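Local coordinates for DUF4439 domain-containing protein (Mycobacterium tuberculosis, PDB 2IB0), which is of unknown function but adopts a ferritin-like four-helix bundle and packs as a two-fold symmetric pair, at the interface of chains A and B. Residues are numbered along the deposited sequence; one frame, centred on the assembly and turned at random. Chains: chain A/B, Conserved hypothetical alanine RICH protein.

Both contacts belong to one two-fold symmetric interface between two four-helix bundles, and the centres of their C-alpha atoms lie about 11 Å apart. Helix 124-150 of chain A runs through both and meets helix 124-147 of chain B; A:Ser131 is common to the two. Contact 1 lies at the turn where helix 96-120 gives way to the last helix, and there an arginine reaches the carbonyl end of the partner's helix. Contact 2, further along the same helices, joins them through like residues and a shared water. The arginine anchors the bundle end and the threonine pair packs the helix middle, in an interface that may or may not reflect a dimer in solution.

Contact 1: the interface of chains A and B. Residues chain A 118, 121, 124, 127-128, 131; chain B 118-121, 127.
The guanidinium of A:Arg127 has A:Ala124 CA over one face, 3.5 Å above the plane and toward the rim, while the carbonyl oxygens of A:Ala121 and B:Val118 lie at its edge. In this ferritin-like four-helix bundle of the DUF4439 family, the NE/NH2 edge is turned to the C-terminal end of the partner's helix 96-120, the NH1 side to A:Ala121 O. The bond from A:Arg127 NE to B:Val118 O is 3.1 Å long and nearly straight, 163° at the hydrogen; A:Arg127 NH2 reaches B:Glu119 O at 2.5 Å with a more bent approach. Both acceptors lie close to the guanidinium plane, yet both donors stand above the carbonyl planes. Bonds to successive carbonyls should fix the group's rotation, and the helix end would favour its positive charge. A weak bond from A:Arg127 NH1 to A:Ala121 O, 3.4 Å, ties its remaining nitrogen to its own chain. CG lies anti to the carbonyl carbon, and a bend at chi3 (-58°) swings the tip across. B:Arg127, also bent at chi3, runs roughly perpendicular to it, the guanidinium planes 39° apart and B:Ala121 O at the edge of its own. Crossing at a slant, A:Val128 CG2 meets B:Glu119 CG at 3.5 Å; the glutamate is extended beyond CG, and B:Glu119 OE2 stays 7.0 Å from A:Arg127 NH2, with no contact between the charges. B:Val118 CG1 lies 4.0 Å from A:Arg127 CB.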
ATOM      1  N   VAL A 118      -3.277  -6.254   9.984  1.00 26.41           N
ATOM      2  CA  VAL A 118      -3.667  -7.225   8.912  1.00 25.96           C
ATOM      3  C   VAL A 118      -3.377  -8.637   9.387  1.00 26.92           C
ATOM      4  O   VAL A 118      -4.190  -9.557   9.207  1.00 26.47           O
ATOM      5  CB  VAL A 118      -2.907  -7.009   7.529  1.00 25.91           C
ATOM      6  CG1 VAL A 118      -3.181  -8.166   6.510  1.00 25.88           C
ATOM      7  CG2 VAL A 118      -3.236  -5.668   6.916  1.00 27.44           C
ATOM      8  N   ALA A 121      -5.648  -9.526  12.701  1.00 34.73           N
ATOM      9  CA  ALA A 121      -7.093  -9.220  12.707  1.00 35.78           C
ATOM     10  C   ALA A 121      -7.861 -10.461  12.375  1.00 35.90           C
ATOM     11  O   ALA A 121      -7.621 -11.073  11.325  1.00 37.16           O
ATOM     12  CB  ALA A 121      -7.441  -8.138  11.724  1.00 35.77           C
ATOM     13  N   ALA A 124     -12.474 -10.512   8.412  1.00 34.30           N
ATOM     14  CA  ALA A 124     -12.289  -9.964   7.094  1.00 34.16           C
ATOM     15  C   ALA A 124     -12.533  -8.462   7.087  1.00 34.52           C
ATOM     16  O   ALA A 124     -11.822  -7.747   6.414  1.00 34.09           O
ATOM     17  CB  ALA A 124     -13.188 -10.646   6.118  1.00 33.47           C
ATOM     18  N   ARG A 127      -9.464  -6.794   8.720  1.00 34.46           N
ATOM     19  CA  ARG A 127      -8.314  -6.928   7.825  1.00 35.42           C
ATOM     20  C   ARG A 127      -8.404  -6.054   6.584  1.00 35.18           C
ATOM     21  O   ARG A 127      -7.382  -5.528   6.136  1.00 35.91           O
ATOM     22  CB  ARG A 127      -8.102  -8.364   7.357  1.00 35.79           C
ATOM     23  CG  ARG A 127      -7.746  -9.317   8.439  1.00 37.02           C
ATOM     24  CD  ARG A 127      -7.280 -10.605   7.794  1.00 40.33           C
ATOM     25  NE  ARG A 127      -8.246 -11.246   6.907  1.00 41.91           N
ATOM     26  CZ  ARG A 127      -9.251 -12.016   7.323  1.00 45.39           C
ATOM     27  NH1 ARG A 127      -9.448 -12.215   8.636  1.00 43.07           N
ATOM     28  NH2 ARG A 127     -10.060 -12.591   6.430  1.00 43.21           N
ATOM     29  N   VAL A 128      -9.592  -5.933   5.991  1.00 34.21           N
ATOM     30  CA  VAL A 128      -9.742  -5.020   4.868  1.00 34.15           C
ATOM     31  C   VAL A 128      -9.452  -3.579   5.286  1.00 33.22           C
ATOM     32  O   VAL A 128      -8.778  -2.879   4.548  1.00 34.51           O
ATOM     33  CB  VAL A 128     -11.089  -5.170   4.096  1.00 34.61           C
ATOM     34  CG1 VAL A 128     -11.343  -3.988   3.144  1.00 35.11           C
ATOM     35  CG2 VAL A 128     -11.098  -6.473   3.298  1.00 33.18           C
ATOM     36  N   SER A 131      -5.682  -3.200   5.810  1.00 30.80           N
ATOM     37  CA  SER A 131      -4.982  -3.179   4.557  1.00 30.96           C
ATOM     38  C   SER A 131      -5.172  -1.885   3.788  1.00 30.43           C
ATOM     39  O   SER A 131      -4.239  -1.440   3.134  1.00 32.10           O
ATOM     40  CB  SER A 131      -5.276  -4.404   3.683  1.00 31.57           C
ATOM     41  OG  SER A 131      -6.462  -4.245   2.915  1.00 35.83           O
TER
ATOM     42  N   VAL B 118      -6.699 -10.831   0.569  1.00 29.62           N
ATOM     43  CA  VAL B 118      -6.642 -10.434   1.969  1.00 28.46           C
ATOM     44  C   VAL B 118      -7.897 -10.862   2.716  1.00 29.23           C
ATOM     45  O   VAL B 118      -7.787 -11.389   3.812  1.00 26.92           O
ATOM     46  CB  VAL B 118      -6.430  -8.890   2.212  1.00 28.57           C
ATOM     47  CG1 VAL B 118      -6.485  -8.601   3.696  1.00 27.74           C
ATOM     48  CG2 VAL B 118      -5.113  -8.410   1.573  1.00 28.00           C
ATOM     49  N   GLU B 119      -9.087 -10.618   2.147  1.00 30.99           N
ATOM     50  CA  GLU B 119     -10.328 -11.019   2.844  1.00 31.95           C
ATOM     51  C   GLU B 119     -10.448 -12.507   3.036  1.00 30.51           C
ATOM     52  O   GLU B 119     -10.908 -12.919   4.056  1.00 29.75           O
ATOM     53  CB  GLU B 119     -11.612 -10.689   2.084  1.00 32.03           C
ATOM     54  CG  GLU B 119     -11.763  -9.375   1.488  1.00 37.66           C
ATOM     55  CD  GLU B 119     -13.195  -9.204   0.946  1.00 42.40           C
ATOM     56  OE1 GLU B 119     -13.341  -8.618  -0.106  1.00 42.33           O
ATOM     57  OE2 GLU B 119     -14.164  -9.693   1.580  1.00 45.76           O
ATOM     58  N   HIS B 120     -10.151 -13.292   2.002  1.00 31.44           N
ATOM     59  CA  HIS B 120     -10.435 -14.736   2.006  1.00 32.26           C
ATOM     60  C   HIS B 120      -9.282 -15.635   2.388  1.00 33.48           C
ATOM     61  O   HIS B 120      -9.502 -16.802   2.660  1.00 34.86           O
ATOM     62  CB  HIS B 120     -10.964 -15.165   0.627  1.00 32.59           C
ATOM     63  CG  HIS B 120     -12.262 -14.525   0.286  1.00 30.40           C
ATOM     64  ND1 HIS B 120     -13.373 -14.656   1.089  1.00 29.50           N
ATOM     65  CD2 HIS B 120     -12.623 -13.706  -0.728  1.00 29.48           C
ATOM     66  CE1 HIS B 120     -14.371 -13.964   0.569  1.00 29.56           C
ATOM     67  NE2 HIS B 120     -13.942 -13.381  -0.531  1.00 27.17           N
ATOM     68  N   ALA B 121      -8.062 -15.110   2.443  1.00 34.84           N
ATOM     69  CA  ALA B 121      -6.923 -15.944   2.834  1.00 36.42           C
ATOM     70  C   ALA B 121      -7.149 -16.416   4.242  1.00 37.50           C
ATOM     71  O   ALA B 121      -7.421 -15.605   5.123  1.00 37.95           O
ATOM     72  CB  ALA B 121      -5.624 -15.175   2.778  1.00 36.08           C
ATOM     73  N   ARG B 127      -2.221 -13.777   4.081  1.00 39.14           N
ATOM     74  CA  ARG B 127      -2.869 -12.473   4.143  1.00 39.33           C
ATOM     75  C   ARG B 127      -1.847 -11.343   4.051  1.00 37.78           C
ATOM     76  O   ARG B 127      -2.089 -10.322   3.422  1.00 36.77           O
ATOM     77  CB  ARG B 127      -3.686 -12.342   5.416  1.00 40.26           C
ATOM     78  CG  ARG B 127      -4.980 -13.062   5.250  1.00 43.23           C
ATOM     79  CD  ARG B 127      -5.870 -12.867   6.421  1.00 48.95           C
ATOM     80  NE  ARG B 127      -5.175 -12.720   7.697  1.00 52.29           N
ATOM     81  CZ  ARG B 127      -5.094 -13.678   8.607  1.00 54.82           C
ATOM     82  NH1 ARG B 127      -5.649 -14.858   8.353  1.00 51.88           N
ATOM     83  NH2 ARG B 127      -4.473 -13.443   9.778  1.00 56.21           N
TER

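Contact 2: the interface of chains A and B. Residues chain A 131, 134-135, 138; chain B 131, 134-135, 138.
A:Thr135 and B:Thr135 lie alongside, antiparallel, where the last helices of two ferritin-like bundles cross, each hydroxyl reaching toward the base of the other side chain. A:Thr135 OG1 is 2.7 Å from B:Thr135 OG1, a hydrogen bond that either hydroxyl could donate. Each OG1 is also within bonding distance of the carbonyl one helical turn back in its own chain, A:Thr135 OG1 of A:Ser131 O at 3.0 Å and B:Thr135 OG1 likewise of B:Ser131 O, standing above the carbonyl plane in both. With one hydrogen per hydroxyl, these bonds must share it or alternate. The torsions sort the branches: with chi1 at -67° in A:Thr135 and much the same in B:Thr135, OG1 lies anti to the carbonyl carbon and CG2 anti to the backbone N, so OG1 is turned to the partner's OG1 and CG2 to the partner's Ala138 CB. There the packing is tight, with A:Thr135 CG2 and B:Ala138 CB 3.3 Å apart and the symmetric pair equally close, nearer than usual for carbons. On the side toward the serines the fit is looser. Water 1 is shared by both threonine hydroxyls and both Ser131 carbonyls, 3.0 Å from A:Ser131 O and 3.1 Å from B:Ser131 O, and so bridges the chains. Leucine methyls flank this polar centre: B:Leu134 CD2 touches A:Ser131 OG at 3.4 Å, and A:Leu134 presents CD1 to B:Ser131 OG at 3.5 Å, its chi2 (-161°) differing from the 56° of B:Leu134. A:Leu134 runs roughly perpendicular to B:Thr135. All lie midway along helix 124-150 in chain A and helix 124-147 in chain B, the last of each bundle.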
ATOM      1  N   SER A 131      -5.682  -3.200   5.810  1.00 30.80           N
ATOM      2  CA  SER A 131      -4.982  -3.179   4.557  1.00 30.96           C
ATOM      3  C   SER A 131      -5.172  -1.885   3.788  1.00 30.43           C
ATOM      4  O   SER A 131      -4.239  -1.440   3.134  1.00 32.10           O
ATOM      5  CB  SER A 131      -5.276  -4.404   3.683  1.00 31.57           C
ATOM      6  OG  SER A 131      -6.462  -4.245   2.915  1.00 35.83           O
ATOM      7  N   LEU A 134      -2.919   0.443   5.574  1.00 28.32           N
ATOM      8  CA  LEU A 134      -1.552   0.117   5.236  1.00 29.73           C
ATOM      9  C   LEU A 134      -1.173   0.708   3.847  1.00 30.45           C
ATOM     10  O   LEU A 134      -0.104   1.316   3.664  1.00 29.08           O
ATOM     11  CB  LEU A 134      -1.399  -1.408   5.198  1.00 30.49           C
ATOM     12  CG  LEU A 134      -0.056  -2.155   5.245  1.00 33.48           C
ATOM     13  CD1 LEU A 134      -0.252  -3.525   4.735  1.00 34.83           C
ATOM     14  CD2 LEU A 134       1.047  -1.522   4.486  1.00 34.28           C
ATOM     15  N   THR A 135      -2.056   0.485   2.881  1.00 31.09           N
ATOM     16  CA  THR A 135      -1.863   0.979   1.515  1.00 31.90           C
ATOM     17  C   THR A 135      -1.813   2.509   1.451  1.00 31.31           C
ATOM     18  O   THR A 135      -0.949   3.065   0.745  1.00 32.04           O
ATOM     19  CB  THR A 135      -2.954   0.460   0.620  1.00 30.33           C
ATOM     20  OG1 THR A 135      -2.799  -0.968   0.492  1.00 32.96           O
ATOM     21  CG2 THR A 135      -2.903   1.120  -0.757  1.00 33.91           C
ATOM     22  N   ALA A 138       1.576   3.679   2.849  1.00 33.00           N
ATOM     23  CA  ALA A 138       2.532   3.453   1.739  1.00 33.30           C
ATOM     24  C   ALA A 138       2.450   4.446   0.581  1.00 32.98           C
ATOM     25  O   ALA A 138       3.466   4.844   0.049  1.00 34.98           O
ATOM     26  CB  ALA A 138       2.342   2.083   1.199  1.00 32.83           C
TER
ATOM     27  N   SER B 131      -1.575  -8.479   1.211  1.00 33.53           N
ATOM     28  CA  SER B 131      -1.463  -7.049   1.589  1.00 33.48           C
ATOM     29  C   SER B 131      -0.280  -6.360   0.953  1.00 32.98           C
ATOM     30  O   SER B 131      -0.403  -5.243   0.515  1.00 33.36           O
ATOM     31  CB  SER B 131      -1.480  -6.822   3.118  1.00 33.37           C
ATOM     32  OG  SER B 131      -0.182  -6.858   3.728  1.00 35.66           O
ATOM     33  N   LEU B 134      -1.205  -5.963  -2.704  1.00 32.77           N
ATOM     34  CA  LEU B 134      -2.236  -4.929  -2.856  1.00 34.18           C
ATOM     35  C   LEU B 134      -1.569  -3.568  -2.738  1.00 32.96           C
ATOM     36  O   LEU B 134      -1.792  -2.679  -3.542  1.00 32.92           O
ATOM     37  CB  LEU B 134      -3.334  -5.123  -1.789  1.00 34.06           C
ATOM     38  CG  LEU B 134      -4.270  -3.996  -1.323  1.00 37.33           C
ATOM     39  CD1 LEU B 134      -5.023  -3.365  -2.462  1.00 37.43           C
ATOM     40  CD2 LEU B 134      -5.254  -4.527  -0.285  1.00 35.42           C
ATOM     41  N   THR B 135      -0.716  -3.418  -1.743  1.00 32.94           N
ATOM     42  CA  THR B 135      -0.030  -2.165  -1.549  1.00 33.05           C
ATOM     43  C   THR B 135       0.941  -1.806  -2.743  1.00 32.91           C
ATOM     44  O   THR B 135       0.959  -0.673  -3.184  1.00 32.31           O
ATOM     45  CB  THR B 135       0.641  -2.111  -0.199  1.00 33.91           C
ATOM     46  OG1 THR B 135      -0.363  -2.138   0.871  1.00 31.50           O
ATOM     47  CG2 THR B 135       1.489  -0.872  -0.118  1.00 33.73           C
ATOM     48  N   ALA B 138      -1.276  -0.570  -5.673  1.00 31.55           N
ATOM     49  CA  ALA B 138      -1.728   0.783  -5.419  1.00 31.88           C
ATOM     50  C   ALA B 138      -0.621   1.802  -5.632  1.00 32.65           C
ATOM     51  O   ALA B 138      -0.869   2.870  -6.183  1.00 34.02           O
ATOM     52  CB  ALA B 138      -2.238   0.902  -4.000  1.00 31.08           C
TER
HETATM   53  O   HOH W   1      -2.632  -3.755   2.112  1.00 34.83           O